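Local coordinates for protein polyketide synthase PksL (Bacillus subtilis, PDB 5E1V) that probably removes water from beta-hydroxyacyl intermediates during bacillaene assembly, as the monomeric dehydratase domain of a trans-acyltransferase polyketide synthase split module, at residues Y19-Y24 with E154-K159; L54-I59 with P217-S222; E66-I71 with E93-K98; V169-S174 with C233-K238. All blocks are in the same frame, centred on the assembly; numbering follows the deposited sequence.

Interaction 1 (Y19-Y24 with E154-K159); sequences YHHVVY and EYMKAK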
# COMPACT_ATOMS: atom_id res chain seq x y z
N TYR A 19 2.95 -7.10 -13.04
CA TYR A 19 3.46 -6.82 -14.33
C TYR A 19 3.88 -5.39 -14.48
O TYR A 19 4.92 -5.12 -15.15
CB TYR A 19 2.42 -7.21 -15.36
CG TYR A 19 2.88 -7.10 -16.76
CD1 TYR A 19 3.37 -8.19 -17.43
CD2 TYR A 19 2.74 -5.90 -17.47
CE1 TYR A 19 3.79 -8.09 -18.76
CE2 TYR A 19 3.14 -5.79 -18.82
CZ TYR A 19 3.67 -6.89 -19.47
OH TYR A 19 4.07 -6.81 -20.86
N HIS A 20 3.17 -4.48 -13.84
CA HIS A 20 3.35 -3.02 -14.04
C HIS A 20 4.11 -2.35 -12.88
O HIS A 20 4.10 -1.11 -12.73
CB HIS A 20 1.99 -2.35 -14.25
CG HIS A 20 1.37 -2.68 -15.57
ND1 HIS A 20 1.95 -2.30 -16.77
CD2 HIS A 20 0.34 -3.51 -15.91
CE1 HIS A 20 1.24 -2.77 -17.79
NE2 HIS A 20 0.25 -3.49 -17.30
N HIS A 21 4.84 -3.15 -12.13
CA HIS A 21 5.60 -2.61 -11.03
C HIS A 21 6.93 -3.26 -10.98
O HIS A 21 7.05 -4.41 -10.58
CB HIS A 21 4.84 -2.82 -9.70
CG HIS A 21 5.48 -2.16 -8.52
ND1 HIS A 21 6.19 -2.86 -7.59
CD2 HIS A 21 5.52 -0.86 -8.13
CE1 HIS A 21 6.60 -2.04 -6.63
NE2 HIS A 21 6.23 -0.81 -6.95
N VAL A 22 7.96 -2.51 -11.41
CA VAL A 22 9.31 -3.06 -11.64
C VAL A 22 10.27 -2.32 -10.77
O VAL A 22 10.35 -1.10 -10.84
CB VAL A 22 9.75 -2.92 -13.12
CG1 VAL A 22 11.14 -3.53 -13.34
CG2 VAL A 22 8.77 -3.60 -14.07
N VAL A 23 11.07 -3.06 -10.03
CA VAL A 23 12.03 -2.51 -9.06
C VAL A 23 13.45 -3.09 -9.29
O VAL A 23 13.69 -4.30 -9.12
CB VAL A 23 11.61 -2.88 -7.62
CG1 VAL A 23 12.64 -2.44 -6.57
CG2 VAL A 23 10.21 -2.35 -7.28
N TYR A 24 14.39 -2.24 -9.65
CA TYR A 24 15.75 -2.68 -10.07
C TYR A 24 15.62 -3.83 -11.08
O TYR A 24 16.18 -4.90 -10.90
CB TYR A 24 16.59 -3.08 -8.86
CG TYR A 24 16.92 -1.94 -7.97
CD1 TYR A 24 17.56 -0.82 -8.46
CD2 TYR A 24 16.61 -1.96 -6.63
CE1 TYR A 24 17.87 0.25 -7.65
CE2 TYR A 24 16.94 -0.90 -5.81
CZ TYR A 24 17.58 0.21 -6.33
OH TYR A 24 17.87 1.30 -5.52
N GLU A 154 1.19 1.98 -16.50
CA GLU A 154 -0.17 1.67 -16.78
C GLU A 154 -1.10 1.52 -15.52
O GLU A 154 -1.32 2.48 -14.78
CB GLU A 154 -0.18 0.47 -17.73
CG GLU A 154 -0.88 0.65 -19.05
CD GLU A 154 -2.07 -0.27 -19.18
OE1 GLU A 154 -1.97 -1.26 -19.93
OE2 GLU A 154 -3.08 -0.03 -18.47
N TYR A 155 -1.70 0.36 -15.35
CA TYR A 155 -2.56 0.01 -14.20
C TYR A 155 -2.05 0.50 -12.84
O TYR A 155 -2.87 0.93 -11.97
CB TYR A 155 -2.68 -1.50 -14.14
CG TYR A 155 -3.92 -2.09 -13.58
CD1 TYR A 155 -4.94 -2.49 -14.43
CD2 TYR A 155 -4.08 -2.28 -12.19
CE1 TYR A 155 -6.04 -3.13 -13.96
CE2 TYR A 155 -5.21 -2.92 -11.70
CZ TYR A 155 -6.17 -3.32 -12.55
OH TYR A 155 -7.29 -3.88 -12.10
N MET A 156 -0.74 0.48 -12.65
CA MET A 156 -0.05 0.82 -11.36
C MET A 156 0.24 2.33 -11.15
O MET A 156 0.77 2.74 -10.08
CB MET A 156 1.26 0.02 -11.23
CG MET A 156 1.10 -1.41 -10.74
SD MET A 156 1.40 -1.57 -8.93
CE MET A 156 0.61 -0.22 -8.14
N LYS A 157 -0.01 3.17 -12.17
CA LYS A 157 0.32 4.58 -12.08
C LYS A 157 -0.94 5.28 -11.72
O LYS A 157 -1.86 5.20 -12.48
CB LYS A 157 0.82 5.18 -13.44
CG LYS A 157 2.29 5.22 -13.58
CD LYS A 157 2.75 5.83 -14.91
CE LYS A 157 3.24 7.26 -14.71
NZ LYS A 157 3.48 7.81 -16.10
N ALA A 158 -1.00 5.97 -10.57
CA ALA A 158 -2.12 6.71 -10.20
C ALA A 158 -2.04 8.02 -11.08
O ALA A 158 -1.00 8.28 -11.65
CB ALA A 158 -2.10 7.05 -8.69
N LYS A 159 -3.17 8.72 -11.17
CA LYS A 159 -3.37 10.02 -11.77
C LYS A 159 -3.60 11.06 -10.70
O LYS A 159 -4.22 10.75 -9.67
CB LYS A 159 -4.60 9.97 -12.64
CG LYS A 159 -4.45 8.89 -13.67
CD LYS A 159 -3.63 9.36 -14.85
CE LYS A 159 -4.52 9.70 -16.03
NZ LYS A 159 -5.51 10.79 -15.76

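Interaction 2 (L54-I59 with P217-S222); sequences LRNLSI and PLFYES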
# COMPACT_ATOMS: atom_id res chain seq x y z
N LEU A 54 -5.89 -3.65 11.17
CA LEU A 54 -4.71 -4.40 10.77
C LEU A 54 -3.56 -3.79 11.60
O LEU A 54 -3.46 -2.56 11.73
CB LEU A 54 -4.45 -4.17 9.30
CG LEU A 54 -3.24 -4.98 8.71
CD1 LEU A 54 -3.40 -6.49 8.75
CD2 LEU A 54 -3.09 -4.52 7.25
N ARG A 55 -2.79 -4.66 12.23
CA ARG A 55 -1.65 -4.18 13.01
C ARG A 55 -0.37 -4.93 12.81
O ARG A 55 -0.39 -6.13 12.59
CB ARG A 55 -1.96 -4.22 14.53
CG ARG A 55 -3.12 -3.37 15.01
CD ARG A 55 -3.32 -3.56 16.51
NE ARG A 55 -2.44 -2.71 17.30
CZ ARG A 55 -2.49 -2.62 18.63
NH1 ARG A 55 -3.36 -3.36 19.34
NH2 ARG A 55 -1.67 -1.78 19.27
N ASN A 56 0.74 -4.21 12.92
CA ASN A 56 2.10 -4.74 13.00
C ASN A 56 2.39 -5.67 11.85
O ASN A 56 2.69 -6.82 12.07
CB ASN A 56 2.29 -5.47 14.35
CG ASN A 56 2.13 -4.50 15.52
OD1 ASN A 56 2.22 -3.23 15.38
ND2 ASN A 56 1.78 -5.05 16.65
N LEU A 57 2.11 -5.20 10.63
CA LEU A 57 2.47 -5.94 9.42
C LEU A 57 3.93 -5.81 9.15
O LEU A 57 4.46 -4.70 9.10
CB LEU A 57 1.67 -5.40 8.17
CG LEU A 57 1.78 -6.30 6.97
CD1 LEU A 57 0.52 -6.52 6.08
CD2 LEU A 57 2.94 -5.75 6.06
N SER A 58 4.62 -6.93 8.99
CA SER A 58 6.00 -6.95 8.60
C SER A 58 6.20 -7.66 7.31
O SER A 58 5.71 -8.72 7.15
CB SER A 58 6.82 -7.75 9.64
OG SER A 58 6.93 -6.96 10.72
N ILE A 59 6.99 -7.04 6.45
CA ILE A 59 7.51 -7.61 5.20
C ILE A 59 8.92 -8.11 5.39
O ILE A 59 9.80 -7.34 5.75
CB ILE A 59 7.33 -6.65 4.04
CG1 ILE A 59 5.83 -6.29 3.92
CG2 ILE A 59 7.87 -7.20 2.71
CD1 ILE A 59 5.65 -5.24 2.84
N PRO A 217 8.84 -1.06 1.30
CA PRO A 217 8.12 -1.31 2.53
C PRO A 217 8.71 -2.42 3.41
O PRO A 217 9.24 -3.44 2.92
CB PRO A 217 6.72 -1.69 2.03
CG PRO A 217 6.53 -0.81 0.82
CD PRO A 217 7.90 -0.95 0.15
N LEU A 218 8.63 -2.14 4.70
CA LEU A 218 9.14 -2.99 5.76
C LEU A 218 8.05 -3.29 6.81
O LEU A 218 7.91 -4.41 7.19
CB LEU A 218 10.29 -2.31 6.47
CG LEU A 218 10.81 -3.13 7.69
CD1 LEU A 218 11.46 -4.46 7.30
CD2 LEU A 218 11.73 -2.35 8.65
N PHE A 219 7.39 -2.27 7.28
CA PHE A 219 6.47 -2.34 8.43
C PHE A 219 5.35 -1.28 8.44
O PHE A 219 5.60 -0.09 8.18
CB PHE A 219 7.29 -2.20 9.74
CG PHE A 219 6.50 -2.33 11.02
CD1 PHE A 219 6.29 -3.56 11.62
CD2 PHE A 219 6.14 -1.20 11.73
CE1 PHE A 219 5.61 -3.66 12.83
CE2 PHE A 219 5.47 -1.29 12.94
CZ PHE A 219 5.15 -2.51 13.48
N TYR A 220 4.12 -1.72 8.84
CA TYR A 220 2.97 -0.89 9.05
C TYR A 220 2.59 -1.07 10.49
O TYR A 220 2.30 -2.17 10.86
CB TYR A 220 1.69 -1.27 8.18
CG TYR A 220 1.93 -1.54 6.72
CD1 TYR A 220 3.02 -0.98 6.10
CD2 TYR A 220 1.08 -2.42 5.95
CE1 TYR A 220 3.34 -1.25 4.78
CE2 TYR A 220 1.43 -2.71 4.61
CZ TYR A 220 2.55 -2.11 4.04
OH TYR A 220 3.04 -2.28 2.74
N GLU A 221 2.51 0.01 11.27
CA GLU A 221 2.06 -0.09 12.65
C GLU A 221 0.56 -0.48 12.72
O GLU A 221 0.11 -1.45 13.40
CB GLU A 221 2.30 1.24 13.40
CG GLU A 221 1.78 1.14 14.82
CD GLU A 221 2.25 2.27 15.70
OE1 GLU A 221 3.44 2.62 15.63
OE2 GLU A 221 1.40 2.80 16.44
N SER A 222 -0.22 0.24 11.93
CA SER A 222 -1.67 -0.00 11.83
C SER A 222 -2.31 0.56 10.58
O SER A 222 -1.84 1.54 9.97
CB SER A 222 -2.45 0.62 13.01
OG SER A 222 -2.16 1.93 13.15

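Interaction 3 (E66-I71 with E93-K98); sequences EQDAVI and EKRDGK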
# COMPACT_ATOMS: atom_id res chain seq x y z
N GLU A 66 9.53 -13.69 -12.06
CA GLU A 66 9.99 -13.39 -13.41
C GLU A 66 9.49 -14.42 -14.42
O GLU A 66 9.13 -15.57 -14.08
CB GLU A 66 11.52 -13.26 -13.44
CG GLU A 66 12.18 -14.59 -13.19
CD GLU A 66 13.68 -14.59 -13.44
OE1 GLU A 66 14.25 -13.58 -13.88
OE2 GLU A 66 14.28 -15.64 -13.17
N GLN A 67 9.52 -13.99 -15.67
CA GLN A 67 9.18 -14.81 -16.80
C GLN A 67 7.81 -15.43 -16.50
O GLN A 67 6.87 -14.67 -16.15
CB GLN A 67 10.28 -15.85 -17.05
CG GLN A 67 11.66 -15.31 -17.40
CD GLN A 67 12.66 -16.49 -17.48
OE1 GLN A 67 12.63 -17.41 -16.65
NE2 GLN A 67 13.49 -16.49 -18.49
N ASP A 68 7.73 -16.75 -16.57
CA ASP A 68 6.51 -17.51 -16.33
C ASP A 68 6.42 -18.12 -14.94
O ASP A 68 5.56 -18.95 -14.71
CB ASP A 68 6.30 -18.65 -17.36
CG ASP A 68 7.46 -19.66 -17.42
OD1 ASP A 68 8.56 -19.32 -17.08
OD2 ASP A 68 7.28 -20.77 -17.93
N ALA A 69 7.31 -17.71 -14.02
CA ALA A 69 7.35 -18.33 -12.68
C ALA A 69 6.06 -17.89 -11.91
O ALA A 69 5.52 -16.80 -12.15
CB ALA A 69 8.59 -17.88 -11.91
N VAL A 70 5.52 -18.79 -11.10
CA VAL A 70 4.26 -18.47 -10.35
C VAL A 70 4.61 -18.58 -8.89
O VAL A 70 5.29 -19.55 -8.55
CB VAL A 70 3.13 -19.48 -10.64
CG1 VAL A 70 1.93 -19.23 -9.72
CG2 VAL A 70 2.67 -19.44 -12.08
N ILE A 71 4.20 -17.63 -8.04
CA ILE A 71 4.37 -17.78 -6.63
C ILE A 71 2.98 -18.15 -6.04
O ILE A 71 2.01 -17.39 -6.13
CB ILE A 71 5.00 -16.55 -5.90
CG1 ILE A 71 6.53 -16.43 -6.09
CG2 ILE A 71 4.73 -16.63 -4.38
CD1 ILE A 71 7.08 -16.62 -7.47
N GLU A 93 7.58 -20.98 -5.10
CA GLU A 93 7.68 -20.69 -6.50
C GLU A 93 7.61 -21.93 -7.42
O GLU A 93 8.39 -22.84 -7.27
CB GLU A 93 8.98 -19.93 -6.77
CG GLU A 93 9.09 -19.53 -8.25
CD GLU A 93 10.49 -19.61 -8.83
OE1 GLU A 93 10.99 -20.73 -9.02
OE2 GLU A 93 11.06 -18.56 -9.19
N LYS A 94 6.69 -21.92 -8.38
CA LYS A 94 6.46 -23.03 -9.28
C LYS A 94 6.88 -22.58 -10.65
O LYS A 94 6.56 -21.48 -11.12
CB LYS A 94 5.00 -23.49 -9.27
CG LYS A 94 4.64 -24.31 -8.04
CD LYS A 94 3.21 -24.86 -8.10
CE LYS A 94 2.73 -25.24 -6.71
NZ LYS A 94 1.33 -25.77 -6.72
N ARG A 95 7.67 -23.41 -11.29
CA ARG A 95 8.10 -23.06 -12.61
C ARG A 95 8.48 -24.32 -13.34
O ARG A 95 8.30 -25.45 -12.85
CB ARG A 95 9.29 -22.13 -12.52
CG ARG A 95 9.39 -21.12 -13.66
CD ARG A 95 10.83 -20.91 -14.06
NE ARG A 95 11.54 -20.15 -13.03
CZ ARG A 95 12.03 -18.92 -13.17
NH1 ARG A 95 12.66 -18.31 -12.15
NH2 ARG A 95 11.89 -18.28 -14.31
N ASP A 96 8.99 -24.09 -14.53
CA ASP A 96 9.61 -25.09 -15.37
C ASP A 96 10.17 -24.22 -16.52
O ASP A 96 9.35 -23.76 -17.32
CB ASP A 96 8.55 -26.07 -15.87
CG ASP A 96 8.24 -27.22 -14.86
OD1 ASP A 96 7.05 -27.40 -14.54
OD2 ASP A 96 9.15 -27.90 -14.35
N GLY A 97 11.46 -23.85 -16.57
CA GLY A 97 12.49 -23.95 -15.51
C GLY A 97 12.58 -25.16 -14.57
O GLY A 97 12.40 -26.30 -15.00
N LYS A 98 12.90 -24.90 -13.30
CA LYS A 98 13.04 -25.95 -12.27
C LYS A 98 11.81 -25.91 -11.38
O LYS A 98 11.40 -24.82 -10.97
CB LYS A 98 14.30 -25.73 -11.42
O HOH W 1 10.12 -15.74 -9.70

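Interaction 4 (V169-S174 with C233-K238); sequences VLLELS and CMTRIK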
# COMPACT_ATOMS: atom_id res chain seq x y z
N VAL A 169 1.77 17.70 2.73
CA VAL A 169 1.41 17.57 1.32
C VAL A 169 0.01 16.98 1.31
O VAL A 169 -0.35 16.28 2.29
CB VAL A 169 2.50 16.70 0.65
CG1 VAL A 169 1.98 15.32 0.25
CG2 VAL A 169 3.21 17.45 -0.47
N LEU A 170 -0.75 17.31 0.27
CA LEU A 170 -2.04 16.67 -0.02
C LEU A 170 -1.99 16.06 -1.41
O LEU A 170 -1.69 16.76 -2.40
CB LEU A 170 -3.21 17.64 0.00
CG LEU A 170 -4.58 16.96 -0.23
CD1 LEU A 170 -4.95 16.08 0.97
CD2 LEU A 170 -5.74 17.92 -0.54
N LEU A 171 -2.30 14.75 -1.50
CA LEU A 171 -2.20 13.97 -2.77
C LEU A 171 -3.57 13.77 -3.29
O LEU A 171 -4.43 13.25 -2.58
CB LEU A 171 -1.58 12.56 -2.53
CG LEU A 171 -0.40 12.51 -1.58
CD1 LEU A 171 0.15 11.09 -1.42
CD2 LEU A 171 0.69 13.43 -2.15
N GLU A 172 -3.82 14.20 -4.54
CA GLU A 172 -5.12 14.07 -5.18
C GLU A 172 -4.91 12.96 -6.18
O GLU A 172 -4.28 13.18 -7.20
CB GLU A 172 -5.50 15.38 -5.93
CG GLU A 172 -6.78 15.33 -6.75
CD GLU A 172 -7.09 16.62 -7.54
OE1 GLU A 172 -6.25 17.54 -7.62
OE2 GLU A 172 -8.18 16.66 -8.11
N LEU A 173 -5.41 11.77 -5.83
CA LEU A 173 -5.09 10.52 -6.48
C LEU A 173 -6.33 9.93 -7.11
O LEU A 173 -7.38 9.96 -6.52
CB LEU A 173 -4.57 9.51 -5.42
CG LEU A 173 -3.17 9.86 -4.95
CD1 LEU A 173 -2.75 9.01 -3.75
CD2 LEU A 173 -2.14 9.80 -6.07
N SER A 174 -6.23 9.36 -8.30
CA SER A 174 -7.33 8.57 -8.87
C SER A 174 -6.74 7.46 -9.80
O SER A 174 -5.61 7.52 -10.17
CB SER A 174 -8.42 9.47 -9.56
OG SER A 174 -7.94 10.05 -10.77
N CYS A 233 -8.83 9.06 -3.95
CA CYS A 233 -8.83 9.52 -2.61
C CYS A 233 -8.04 10.78 -2.54
O CYS A 233 -7.29 11.14 -3.51
CB CYS A 233 -8.23 8.45 -1.68
SG CYS A 233 -6.54 8.00 -2.10
N MET A 234 -8.15 11.44 -1.38
CA MET A 234 -7.30 12.53 -1.06
C MET A 234 -6.42 12.10 0.11
O MET A 234 -6.91 11.84 1.19
CB MET A 234 -8.15 13.76 -0.70
CG MET A 234 -9.04 14.26 -1.86
SD MET A 234 -8.03 15.31 -2.94
CE MET A 234 -9.19 15.69 -4.26
N THR A 235 -5.13 12.01 -0.13
CA THR A 235 -4.19 11.61 0.94
C THR A 235 -3.35 12.75 1.51
O THR A 235 -2.55 13.41 0.80
CB THR A 235 -3.21 10.53 0.48
OG1 THR A 235 -3.96 9.45 -0.08
CG2 THR A 235 -2.32 10.08 1.65
N ARG A 236 -3.41 12.89 2.83
CA ARG A 236 -2.62 13.92 3.46
C ARG A 236 -1.50 13.28 4.21
O ARG A 236 -1.68 12.26 4.88
CB ARG A 236 -3.46 14.73 4.45
CG ARG A 236 -2.60 15.80 5.15
CD ARG A 236 -3.40 16.58 6.15
NE ARG A 236 -3.84 15.78 7.27
CZ ARG A 236 -4.85 16.15 8.06
NH1 ARG A 236 -5.44 17.32 7.85
NH2 ARG A 236 -5.24 15.40 9.06
N ILE A 237 -0.32 13.88 4.07
CA ILE A 237 0.81 13.47 4.80
C ILE A 237 1.32 14.74 5.48
O ILE A 237 1.66 15.72 4.79
CB ILE A 237 1.89 12.88 3.87
CG1 ILE A 237 1.28 11.70 3.08
CG2 ILE A 237 3.08 12.44 4.71
CD1 ILE A 237 1.82 11.50 1.71
N LYS A 238 1.39 14.69 6.80
CA LYS A 238 1.89 15.80 7.60
C LYS A 238 3.38 15.70 7.80
O LYS A 238 3.94 14.61 8.14
CB LYS A 238 1.17 15.86 8.96
CG LYS A 238 -0.34 16.07 8.93
CD LYS A 238 -0.79 16.43 10.36
CE LYS A 238 -2.25 16.13 10.65
NZ LYS A 238 -2.54 14.66 10.78

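Interaction 1 (Y19-Y24 with E154-K159)
ND1 of His-20 is gripped by one hydrogen bond, to OG of Ser-153 just before the 154-159 segment, and this fixes the rotation of a partly exposed imidazole. With CG set beside the backbone N (chi1 -70°), the ring slides alongside Glu-154, whose CB makes a CH-pi contact over one face, 3.8 Å from the ring centroid. Tyr-19 puts CD2 over the centre of the opposite face, so the flat ring is sandwiched. Glu-154 OE1 stands 4.1 Å from His-20 NE2, close enough that it might favour a protonated imidazole, though too long for a salt bridge. An alanine at His-20 would lose the imidazole bond to Ser-153 OG and the slab between Glu-154 and Tyr-19, and would probably loosen the two segments. Deeper in, flexible Met-156, bent at chi2 and chi3, follows the uneven surface of the two histidines: its CB lies 3.4 Å from His-20 O, and its SD rests 3.7 Å from His-21 CB, approaching that ring obliquely. His-21 falls at the histidine of the HxxxGxxxxP signature of double-hotdog dehydratases, consistent with an active-site position; its ND1 is bonded to Val-28 O, and Met-156 also touches Pro-30 and Asp-194. The short 3-10 turn that presents Met-156 is closed by Lys-157 N bonding to Glu-154 O at 3.0 Å.

Interaction 2 (L54-I59 with P217-S222)
Four backbone hydrogen bonds join these antiparallel strands, and the straightest runs from Ile-59 N to Leu-218 O, 2.9 Å at 174°. Tyr-220 N reaches Leu-57 O at 3.0 Å in the carbonyl plane, whereas the return bond from Leu-57 N to Tyr-220 O is bent to 133° and weak. This is consistent with a G1 beta bulge, in which Asn-56 and Leu-57 both oppose Tyr-220, and Asn-56 takes a left-handed backbone conformation (phi 53°), which asparagine tolerates better than most residues. Asn-56 N is thereby turned to Glu-221 O, 2.9 Å away, with the N above the carbonyl plane. On one face Leu-57 and Tyr-220 lie side by side; the leucine CD2 makes a CH-pi contact 4.0 Å from the centroid of the Tyr-220 ring, offset toward its rim. Ile-59 extends this apolar layer, its CD1 3.8 Å from Pro-217 CB. On the other face the Phe-219 ring, CG anti to its backbone N, swings back across the neighbouring strand, so that Ser-58 OG meets its edge 3.6 Å from CD1. Tyr-220 OH is bonded to Gly-31 O, so its buried ring carries a satisfied hydroxyl. The pair sits where the two hotdog halves of the double-hotdog fold meet: strand 104-112 flanks 54-59, strand 262-273 flanks 217-222, and helix 34-44 packs on Leu-54 and Leu-57.

Interaction 3 (E66-I71 with E93-K98)
A beta hairpin, strands 70-81 and 84-94, has its open end here, in the half of the double-hotdog fold nearer the N terminus, and the contact passes from regular sheet to ragged surface. The regular part is the hydrogen-bonded pair Val-70 and Lys-94: Val-70 N meets Lys-94 O at 2.9 Å, and Lys-94 N returns to Val-70 O at 2.8 Å, nearly along the C=O axis. Beside it the buried Ile-71 sets CD1 against the aliphatic CG of Glu-93 at 3.6 Å, an economical use of a long side chain whose carboxylate can still reach charge. Further out the strands give way to loops, and Arg-95 bridges them. Its chain, bent at chi2 and chi3, lays the guanidinium flat on Ala-69, whose CB stands over the centre of one face, 3.8 Å from CZ; the small side chain suits this close, face-on approach. NH1 forms salt bridges to two carboxylates: Glu-66 OE2 at 3.3 Å, which is also a hydrogen bond, through the anti lone pair and in the guanidinium plane, and Glu-93 OE2 at 3.4 Å. Sharing one positive group would probably ease the repulsion between these glutamates. Glu-66 also starts a type II' turn ending at Ala-69, with exposed Gln-67 and Asp-68 at its corners. Beyond Arg-95 the chain turns irregular, with a cis peptide before Gly-97, whose positive phi favours glycine, and Lys-98 is poorly ordered. One water links the two segments, accepting from Glu-66 N and donating to Glu-93 OE2 at 3.0 Å.

Interaction 4 (V169-S174 with C233-K238)
The guanidinium of Arg-236 has Lys-238 CE over one face, 3.3 Å above the plane and offset toward its rim, while its NH2 forms salt bridges to Glu-121 and Glu-254. The Glu-172 carboxylate, at the other end of the same face of the sheet, is held through OE1 by Tyr-163 OH, and Met-234 lies alongside with CE 3.5 Å from Glu-172 CG. Arg-236 and Glu-172 belong to a regular pair of antiparallel strands of the second hotdog, joined by six backbone hydrogen bonds; the shortest, Leu-171 N to Thr-235 O, is 2.7 Å. The opposite face, bearing Val-169, Leu-171, Leu-173, Cys-233, Thr-235 and Ile-237, turns toward helix 190-203, the helix this half of the fold wraps. Most of these are branched and apolar, which suits a buried face: Leu-171, with CG beside its backbone N (chi1 -41°), crosses obliquely so that CD1 meets Ile-237 CD1 at 3.6 Å and Thr-235 CB at 3.9 Å. An alanine at Leu-171 would lose CG and both methyls, and would probably loosen the packing around Ile-237 and Thr-235. The buried hydroxyl of Thr-235 is satisfied by Ser-196 OG on that helix, and Leu-173 CD1 lies 3.9 Å from Thr-235 OG1.

How the interactions relate
From the N terminus, residues 19-24 open interaction 1 and 54-59 open interaction 2; interaction 3 then opens and closes within both spans, a local hairpin of the first hotdog. Residues 154-159 close interaction 1 while interaction 2 is still pending, so the two cross. Interaction 4 opens at 169-174, interaction 2 closes at 217-222, and interaction 4 closes last at 233-238, crossing interaction 2 in turn. Interactions 1 and 2 thus each tie the first half to the second, whereas 4 lies within the second. Interactions 1 and 4 touch: Ala-158 CB packs on Leu-173 CD2, and Lys-159 O probably accepts a bond from Ser-174 N.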